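Local coordinates for protein carbohydrate kinase, FGGY (Rhodospirillum rubrum, PDB 3IFR) that probably phosphorylates D-xylulose with ATP, as a kinase of the FGGY family of carbohydrate kinases, at residues A386-V391 / A421-R426; V393-D396 / A400-R403. One frame throughout, in Å; residues are numbered along the deposited sequence.

Contact 1. Residues A386-V391 / A421-R426; sequences AFRHHV and ADVLQR
Arg388 reaches from helix 372-397 to the C-terminal end of helix 414-424, where its NH1 donates to Val423 O at 3.0 Å. The bond is weak, bent to 130° at the hydrogen, and the carbonyl oxygen lies oblique to the guanidinium group. A cation would probably be favoured here, since the carbonyls of a helix's last turn lie at the negative end of its dipole; Gln425, with positive phi, already leaves the helix. The stronger partner is Asp479, which forms a salt bridge with NH2, while Tyr482 adds a cation-pi contact.

The rest of the contact is apolar. With CG anti to the backbone N (chi1 173°), the extended arginine chain lays its CD 3.9 Å from Val423 CG1. Val391 and Leu424 cross at about a right angle, CG2 of the valine 3.9 Å from CD1 of the leucine; branched apolar side chains suit a place where the backbones come as close as 6.0 Å between Arg388 CA and Leu424 CA.

Phe404 of strand 403-407 touches both Val391 and Leu424, so this pair packs on the C-terminal domain's sheet. Helix 475-496 meets the contact through Asp479, Tyr482 and Tyr478, the last against Val423, while helix 414-424 makes the beta-alpha-beta crossover from strand 403-407 to strand 428-432.

Contact 2. Residues V393-D396 / A400-R403; sequences VLDD and APQR
Pro401 presses the CG-CD edge of its ring against the last turns of helix 372-397. Its CG meets Leu394 CB at 3.6 Å, and its CD lies 3.6 Å from Asp395 N, so the ring rests as much on helical backbone as on side chains. Proline suits such a place: it is compact and apolar, brings no amide N-H that would need a partner, and has a phi fixed by its own ring. Asp395 crosses the ring at about a right angle and gives it the carbon part of its side chain, with CG 4.1 Å from Pro401 CD; its exposed position suits a charged residue.

One water bridges the two backbones. It donates to Asp395 O at 2.9 Å and accepts a weak bond from Ala400 N, also at 2.9 Å, linking the end of the helix to the turn that follows. Ala400 has positive phi and psi, the left-handed region, consistent with the chain turning back there, so that Pro401 meets the helix it has just left. The whole is the tight connection from helix 372-397 into strand 403-407 of the actin-like ATPase fold to which the FGGY C-terminal domain belongs.

Farther out, Leu394 is held from the side of the sheet. With CG anti to the carbonyl carbon (chi1 -87°), it meets Pro401 through CB, and the side chain also packs on Ile271 and Val273 of strand 269-273 and on Leu284, a buried setting that suits leucine. His399 of the connecting loop touches it as well. Beyond Pro401 the chain joins the sheet: Gln402 and Arg403 form backbone hydrogen bonds with Gly259, Arg403 also pairs with Val261, and Arg403 NH1 makes a salt bridge with Asp260 OD2.

Contacts 1 and 2 share helix 372-397, their centres about 10 Å apart, with 386-391 lying just upstream of 393-396. They meet directly where Val391 O comes within 3.6 Å of Pro401 CG, a packing contact, and the side chain of Val391 touches Pro401 too. Contact 2 turns the chain from this helix into strand 403-407; contact 1 brings the next helix, 414-424, back beside it. Strand 403-407 comes between these helices along the chain, and Phe404 near its start touches side chains from both. The contact centres lie about 20 Å (contact 1) and 19 Å (contact 2) from the centre of the chain, on the same side of it, and both join parts of the C-terminal domain's scaffold.

Contact 1. Residues A386-V391 / A421-R426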
loop_
_atom_site.group_PDB
_atom_site.type_symbol
_atom_site.label_atom_id
_atom_site.label_comp_id
_atom_site.label_asym_id
_atom_site.label_seq_id
_atom_site.Cartn_x
_atom_site.Cartn_y
_atom_site.Cartn_z
ATOM N N ALA A 386 -7.286 0.121 17.038
ATOM C CA ALA A 386 -6.144 0.777 16.401
ATOM C C ALA A 386 -6.591 1.414 15.099
ATOM O O ALA A 386 -6.090 2.474 14.720
ATOM C CB ALA A 386 -5.008 -0.188 16.134
ATOM N N PHE A 387 -7.503 0.746 14.401
ATOM C CA PHE A 387 -8.072 1.326 13.198
ATOM C C PHE A 387 -8.835 2.605 13.547
ATOM O O PHE A 387 -8.725 3.608 12.871
ATOM C CB PHE A 387 -8.976 0.315 12.471
ATOM C CG PHE A 387 -8.271 -0.446 11.398
ATOM C CD1 PHE A 387 -7.690 0.218 10.346
ATOM C CD2 PHE A 387 -8.169 -1.839 11.449
ATOM C CE1 PHE A 387 -7.038 -0.466 9.347
ATOM C CE2 PHE A 387 -7.518 -2.532 10.441
ATOM C CZ PHE A 387 -6.955 -1.833 9.386
ATOM N N ARG A 388 -9.609 2.557 14.617
ATOM C CA ARG A 388 -10.328 3.743 15.073
ATOM C C ARG A 388 -9.388 4.936 15.314
ATOM O O ARG A 388 -9.699 6.078 14.897
ATOM C CB ARG A 388 -11.112 3.441 16.337
ATOM C CG ARG A 388 -11.758 4.682 16.984
ATOM C CD ARG A 388 -12.956 4.314 17.840
ATOM N NE ARG A 388 -13.344 5.373 18.784
ATOM C CZ ARG A 388 -14.370 5.287 19.644
ATOM N NH1 ARG A 388 -15.112 4.194 19.697
ATOM N NH2 ARG A 388 -14.637 6.288 20.472
ATOM N N HIS A 389 -8.258 4.651 15.974
ATOM C CA HIS A 389 -7.263 5.650 16.317
ATOM C C HIS A 389 -6.737 6.396 15.068
ATOM O O HIS A 389 -6.797 7.638 14.999
ATOM C CB HIS A 389 -6.142 5.027 17.176
ATOM C CG HIS A 389 -5.082 5.991 17.583
ATOM N ND1 HIS A 389 -3.766 5.613 17.786
ATOM C CD2 HIS A 389 -5.110 7.330 17.803
ATOM C CE1 HIS A 389 -3.050 6.663 18.123
ATOM N NE2 HIS A 389 -3.845 7.719 18.143
ATOM N N HIS A 390 -6.270 5.655 14.069
ATOM C CA HIS A 390 -6.026 6.238 12.753
ATOM C C HIS A 390 -7.149 7.168 12.244
ATOM O O HIS A 390 -6.885 8.266 11.736
ATOM C CB HIS A 390 -5.806 5.148 11.710
ATOM C CG HIS A 390 -4.439 4.568 11.740
ATOM N ND1 HIS A 390 -4.120 3.461 12.498
ATOM C CD2 HIS A 390 -3.297 4.925 11.103
ATOM C CE1 HIS A 390 -2.848 3.157 12.319
ATOM N NE2 HIS A 390 -2.327 4.042 11.482
ATOM N N VAL A 391 -8.386 6.692 12.318
ATOM C CA VAL A 391 -9.515 7.469 11.834
ATOM C C VAL A 391 -9.576 8.796 12.611
ATOM O O VAL A 391 -9.759 9.870 12.031
ATOM C CB VAL A 391 -10.864 6.680 11.981
ATOM C CG1 VAL A 391 -12.048 7.529 11.515
ATOM C CG2 VAL A 391 -10.809 5.386 11.180
ATOM N N ALA A 421 -17.443 -2.300 12.876
ATOM C CA ALA A 421 -18.485 -1.325 12.711
ATOM C C ALA A 421 -18.964 -0.790 14.047
ATOM O O ALA A 421 -19.173 0.425 14.179
ATOM C CB ALA A 421 -19.632 -1.898 11.926
ATOM N N ASP A 422 -19.154 -1.686 15.022
ATOM C CA ASP A 422 -19.622 -1.265 16.352
ATOM C C ASP A 422 -18.610 -0.360 17.066
ATOM O O ASP A 422 -18.968 0.421 17.976
ATOM C CB ASP A 422 -19.927 -2.450 17.271
ATOM C CG ASP A 422 -21.200 -3.195 16.888
ATOM O OD1 ASP A 422 -22.046 -2.610 16.184
ATOM O OD2 ASP A 422 -21.333 -4.378 17.302
ATOM N N VAL A 423 -17.356 -0.459 16.652
ATOM C CA VAL A 423 -16.296 0.327 17.309
ATOM C C VAL A 423 -16.177 1.685 16.616
ATOM O O VAL A 423 -15.952 2.743 17.230
ATOM C CB VAL A 423 -14.948 -0.402 17.226
ATOM C CG1 VAL A 423 -13.807 0.593 17.253
ATOM C CG2 VAL A 423 -14.848 -1.465 18.332
ATOM N N LEU A 424 -16.336 1.619 15.307
ATOM C CA LEU A 424 -16.210 2.777 14.493
ATOM C C LEU A 424 -17.521 3.548 14.609
ATOM O O LEU A 424 -17.534 4.766 14.608
ATOM C CB LEU A 424 -15.994 2.323 13.057
ATOM C CG LEU A 424 -15.549 3.409 12.106
ATOM C CD1 LEU A 424 -14.104 3.724 12.408
ATOM C CD2 LEU A 424 -15.750 2.902 10.662
ATOM N N GLN A 425 -18.638 2.834 14.671
ATOM C CA GLN A 425 -19.916 3.520 14.817
ATOM C C GLN A 425 -20.159 4.280 13.506
ATOM O O GLN A 425 -20.652 5.419 13.482
ATOM C CB GLN A 425 -19.799 4.446 16.025
ATOM C CG GLN A 425 -20.816 4.331 17.192
ATOM C CD GLN A 425 -21.743 3.126 17.220
ATOM O OE1 GLN A 425 -21.364 2.017 17.573
ATOM N NE2 GLN A 425 -22.998 3.379 16.944
ATOM N N ARG A 426 -19.789 3.633 12.406
ATOM C CA ARG A 426 -20.234 4.045 11.080
ATOM C C ARG A 426 -20.428 2.821 10.229
ATOM O O ARG A 426 -19.838 1.792 10.496
ATOM C CB ARG A 426 -19.248 5.004 10.437
ATOM C CG ARG A 426 -19.570 6.449 10.774
ATOM C CD ARG A 426 -18.300 7.231 10.959
ATOM N NE ARG A 426 -18.493 8.638 11.351
ATOM C CZ ARG A 426 -19.461 9.082 12.149
ATOM N NH1 ARG A 426 -20.364 8.250 12.654
ATOM N NH2 ARG A 426 -19.517 10.370 12.449
#

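Contact 2. Residues V393-D396 / A400-R403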
loop_
_atom_site.group_PDB
_atom_site.type_symbol
_atom_site.label_atom_id
_atom_site.label_comp_id
_atom_site.label_asym_id
_atom_site.label_seq_id
_atom_site.Cartn_x
_atom_site.Cartn_y
_atom_site.Cartn_z
ATOM N N VAL A 393 -7.144 10.228 14.001
ATOM C CA VAL A 393 -6.066 11.065 13.513
ATOM C C VAL A 393 -6.441 11.706 12.191
ATOM O O VAL A 393 -6.236 12.902 12.039
ATOM C CB VAL A 393 -4.699 10.357 13.520
ATOM C CG1 VAL A 393 -3.635 11.197 12.832
ATOM C CG2 VAL A 393 -4.300 10.098 14.958
ATOM N N LEU A 394 -6.991 10.933 11.252
ATOM C CA LEU A 394 -7.403 11.500 9.967
ATOM C C LEU A 394 -8.310 12.720 10.192
ATOM O O LEU A 394 -8.087 13.820 9.660
ATOM C CB LEU A 394 -8.177 10.464 9.137
ATOM C CG LEU A 394 -7.516 9.439 8.194
ATOM C CD1 LEU A 394 -6.113 9.863 7.740
ATOM C CD2 LEU A 394 -7.511 8.022 8.767
ATOM N N ASP A 395 -9.326 12.496 11.017
ATOM C CA ASP A 395 -10.236 13.525 11.444
ATOM C C ASP A 395 -9.509 14.762 11.972
ATOM O O ASP A 395 -9.795 15.880 11.554
ATOM C CB ASP A 395 -11.159 12.970 12.521
ATOM C CG ASP A 395 -12.594 13.431 12.348
ATOM O OD1 ASP A 395 -12.806 14.609 12.017
ATOM O OD2 ASP A 395 -13.514 12.594 12.512
ATOM N N ASP A 396 -8.584 14.554 12.902
ATOM C CA ASP A 396 -7.827 15.643 13.477
ATOM C C ASP A 396 -7.118 16.481 12.429
ATOM O O ASP A 396 -7.041 17.721 12.553
ATOM C CB ASP A 396 -6.733 15.109 14.365
ATOM C CG ASP A 396 -7.198 14.830 15.749
ATOM O OD1 ASP A 396 -8.425 14.883 15.991
ATOM O OD2 ASP A 396 -6.314 14.526 16.591
ATOM N N ALA A 400 -11.416 14.532 7.285
ATOM C CA ALA A 400 -12.862 14.318 7.362
ATOM C C ALA A 400 -13.328 12.934 6.876
ATOM O O ALA A 400 -14.170 12.850 6.001
ATOM C CB ALA A 400 -13.537 15.396 6.564
ATOM N N PRO A 401 -12.783 11.850 7.450
ATOM C CA PRO A 401 -13.158 10.478 7.060
ATOM C C PRO A 401 -14.674 10.277 7.207
ATOM O O PRO A 401 -15.183 10.650 8.258
ATOM C CB PRO A 401 -12.480 9.597 8.113
ATOM C CG PRO A 401 -11.810 10.512 9.107
ATOM C CD PRO A 401 -11.893 11.911 8.634
ATOM N N GLN A 402 -15.392 9.734 6.221
ATOM C CA GLN A 402 -16.818 9.532 6.441
ATOM C C GLN A 402 -17.460 8.311 5.800
ATOM O O GLN A 402 -18.456 7.776 6.313
ATOM C CB GLN A 402 -17.600 10.793 6.060
ATOM C CG GLN A 402 -17.523 11.144 4.589
ATOM C CD GLN A 402 -18.439 12.310 4.230
ATOM O OE1 GLN A 402 -18.726 13.184 5.065
ATOM N NE2 GLN A 402 -18.918 12.313 2.992
ATOM N N ARG A 403 -16.922 7.888 4.671
ATOM C CA ARG A 403 -17.475 6.756 3.947
ATOM C C ARG A 403 -16.437 5.630 3.970
ATOM O O ARG A 403 -15.321 5.801 3.438
ATOM C CB ARG A 403 -17.758 7.209 2.545
ATOM C CG ARG A 403 -18.725 6.433 1.729
ATOM C CD ARG A 403 -18.308 6.734 0.302
ATOM N NE ARG A 403 -19.174 6.262 -0.747
ATOM C CZ ARG A 403 -18.768 6.155 -2.005
ATOM N NH1 ARG A 403 -17.519 6.444 -2.307
ATOM N NH2 ARG A 403 -19.600 5.741 -2.955
HETATM O O HOH W 1 -11.546 16.612 9.366
#